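Local coordinates for catalase (Bacillus pumilus, PDB 4QOQ) that catalyses the breakdown of hydrogen peroxide into water and oxygen, as a haem catalase, here with guaiacol bound, at the Guaiacol site. Residues are numbered along the deposited sequence; one frame, centred on the assembly and turned at random.

The Guaiacol site. Residues 457, 460-461, 464, 482, 485-486. With JZ3 (Guaiacol), chain B.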
ATOM      1  N   LEU A 457       3.761   0.146  45.339  1.00 22.56           N
ATOM      2  CA  LEU A 457       2.796   0.048  46.432  1.00 23.82           C
ATOM      3  C   LEU A 457       1.381  -0.296  45.947  1.00 21.85           C
ATOM      4  O   LEU A 457       0.704  -1.042  46.559  1.00 20.63           O
ATOM      5  CB  LEU A 457       2.783   1.374  47.210  1.00 23.20           C
ATOM      6  CG  LEU A 457       1.974   1.401  48.505  1.00 24.51           C
ATOM      7  CD1 LEU A 457       2.511   0.391  49.498  1.00 26.69           C
ATOM      8  CD2 LEU A 457       2.023   2.831  49.045  1.00 25.12           C
ATOM      9  N   ILE A 460       1.199  -3.947  45.177  1.00 21.78           N
ATOM     10  CA  ILE A 460       1.083  -4.679  46.398  1.00 19.58           C
ATOM     11  C   ILE A 460      -0.315  -4.602  46.984  1.00 20.32           C
ATOM     12  O   ILE A 460      -0.878  -5.612  47.353  1.00 22.48           O
ATOM     13  CB  ILE A 460       2.130  -4.184  47.418  1.00 23.01           C
ATOM     14  CG1 ILE A 460       3.544  -4.584  46.946  1.00 22.26           C
ATOM     15  CG2 ILE A 460       1.830  -4.798  48.801  1.00 24.43           C
ATOM     16  CD1 ILE A 460       4.610  -3.861  47.716  1.00 24.37           C
ATOM     17  N   CYS A 461      -0.912  -3.411  46.967  1.00 20.24           N
ATOM     18  CA  CYS A 461      -2.293  -3.215  47.394  1.00 21.29           C
ATOM     19  C   CYS A 461      -3.265  -4.074  46.599  1.00 22.54           C
ATOM     20  O   CYS A 461      -4.132  -4.700  47.186  1.00 21.20           O
ATOM     21  CB  CYS A 461      -2.653  -1.771  47.260  1.00 22.10           C
ATOM     22  SG  CYS A 461      -4.291  -1.250  47.926  1.00 31.06           S
ATOM     23  N   TYR A 464      -2.736  -7.637  47.640  1.00 21.07           N
ATOM     24  CA  TYR A 464      -3.242  -7.772  49.025  1.00 22.89           C
ATOM     25  C   TYR A 464      -4.778  -7.893  49.071  1.00 22.66           C
ATOM     26  O   TYR A 464      -5.324  -8.674  49.825  1.00 22.21           O
ATOM     27  CB  TYR A 464      -2.768  -6.577  49.844  1.00 25.14           C
ATOM     28  CG  TYR A 464      -3.018  -6.743  51.321  1.00 26.85           C
ATOM     29  CD1 TYR A 464      -4.249  -6.469  51.877  1.00 30.84           C
ATOM     30  CD2 TYR A 464      -2.000  -7.174  52.133  1.00 30.81           C
ATOM     31  CE1 TYR A 464      -4.448  -6.645  53.255  1.00 33.51           C
ATOM     32  CE2 TYR A 464      -2.184  -7.352  53.476  1.00 33.36           C
ATOM     33  CZ  TYR A 464      -3.397  -7.090  54.023  1.00 35.07           C
ATOM     34  OH  TYR A 464      -3.517  -7.277  55.407  1.00 43.73           O
ATOM     35  N   ILE A 482       4.228  -2.224  54.841  1.00 26.87           N
ATOM     36  CA  ILE A 482       2.858  -1.845  54.618  1.00 25.57           C
ATOM     37  C   ILE A 482       2.050  -1.695  55.915  1.00 25.46           C
ATOM     38  O   ILE A 482       0.864  -1.491  55.834  1.00 28.72           O
ATOM     39  CB  ILE A 482       2.163  -2.793  53.628  1.00 25.29           C
ATOM     40  CG1 ILE A 482       2.181  -4.275  54.066  1.00 27.54           C
ATOM     41  CG2 ILE A 482       2.776  -2.629  52.230  1.00 23.40           C
ATOM     42  CD1 ILE A 482       1.213  -5.173  53.292  1.00 28.77           C
ATOM     43  N   TYR A 485      -0.662   1.055  56.499  1.00 43.62           N
ATOM     44  CA  TYR A 485      -1.932   0.879  55.782  1.00 44.05           C
ATOM     45  C   TYR A 485      -2.834  -0.230  56.364  1.00 46.13           C
ATOM     46  O   TYR A 485      -4.005  -0.308  56.025  1.00 44.34           O
ATOM     47  CB  TYR A 485      -1.692   0.631  54.273  1.00 48.50           C
ATOM     48  CG  TYR A 485      -0.637   1.525  53.699  1.00 43.26           C
ATOM     49  CD1 TYR A 485      -0.907   2.858  53.378  1.00 43.09           C
ATOM     50  CD2 TYR A 485       0.656   1.056  53.521  1.00 43.68           C
ATOM     51  CE1 TYR A 485       0.106   3.693  52.905  1.00 42.42           C
ATOM     52  CE2 TYR A 485       1.651   1.879  53.065  1.00 41.03           C
ATOM     53  CZ  TYR A 485       1.381   3.198  52.776  1.00 38.97           C
ATOM     54  OH  TYR A 485       2.432   3.973  52.325  1.00 41.43           O
ATOM     55  N   LEU A 486      -2.318  -1.052  57.267  1.00 49.81           N
ATOM     56  CA  LEU A 486      -3.079  -2.135  57.886  1.00 53.22           C
ATOM     57  C   LEU A 486      -3.281  -1.704  59.351  1.00 53.34           C
ATOM     58  O   LEU A 486      -4.401  -1.635  59.848  1.00 58.66           O
ATOM     59  CB  LEU A 486      -2.302  -3.469  57.857  1.00 56.10           C
ATOM     60  CG  LEU A 486      -1.867  -4.298  56.630  1.00 56.50           C
ATOM     61  CD1 LEU A 486      -1.938  -3.507  55.343  1.00 58.38           C
ATOM     62  CD2 LEU A 486      -0.479  -4.899  56.839  1.00 54.86           C
TER
HETATM   63  CAA JZ3 B 504      -4.968  -2.050  52.863  1.00 45.28           C
HETATM   64  OAG JZ3 B 504      -4.285  -1.179  51.958  1.00 38.32           O
HETATM   65  CAI JZ3 B 504      -3.057  -1.577  51.489  1.00 39.36           C
HETATM   66  CAF JZ3 B 504      -2.591  -2.888  51.538  1.00 37.05           C
HETATM   67  CAD JZ3 B 504      -1.327  -3.184  51.079  1.00 34.38           C
HETATM   68  CAC JZ3 B 504      -0.507  -2.202  50.477  1.00 37.12           C
HETATM   69  CAE JZ3 B 504      -0.957  -0.880  50.394  1.00 38.09           C
HETATM   70  CAH JZ3 B 504      -2.217  -0.533  50.896  1.00 38.07           C
HETATM   71  OAB JZ3 B 504      -2.763   0.743  50.838  1.00 40.14           O
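Guaiacol lies in a largely hydrophobic pocket in the C-terminal part of this haem catalase, between helix 453-466, which runs through the catalase-related immune-responsive family segment, and the chain end around 3-10 helix 483-485. Protein hides 215 of the ligand's 277 Å², so part of it remains open. Guaiacol is a classic peroxidase electron donor, but these contacts alone do not show that it is oxidised here.

Two groups cover opposite faces of the ligand ring. Cys461 lays CB over one face, 3.8 Å from the ring centroid, in a CH-pi contact; its SG, anti to the backbone N (chi1 -173°), reaches onward over the substituted carbons, 3.7 Å from CAH. Across the ring, Tyr485 presses CB 3.6 Å from CAH. Its phenol plane runs nearly parallel to guaiacol but is displaced beyond the CAH-CAE edge, so that CB and CG, rather than the ring centre, do the covering. With both faces covered by carbon and sulphur, binding appears to depend mainly on a flat ring of this size, and discrimination among similar small aromatics is likely to be modest.

Tyr464 supplies the crosswise wall. With CG anti to the backbone N (chi1 -170°), it turns a face towards the CAF-CAD edge of guaiacol, the planes meeting at 64° in an edge-to-face arrangement with CG 3.9 Å from CAF. An alanine here would remove this aromatic face and would probably weaken the packing that sets how the ligand ring is turned.

The unsubstituted rim meets aliphatic methyl groups: the CG2 branch of Ile482 is 3.7 Å from CAC, and the CD1 tip of Leu457 is 3.8 Å from CAE. The methoxy carbon CAA lies close to the ring plane, turned towards the CAF side, near CD1 of the poorly ordered Leu486, so the contacts give little evidence that this group is read specifically.

Neither guaiacol oxygen has a protein N or O within bonding reach; the phenol oxygen OAB has Tyr485 CB as its nearest protein neighbour, at 3.6 Å.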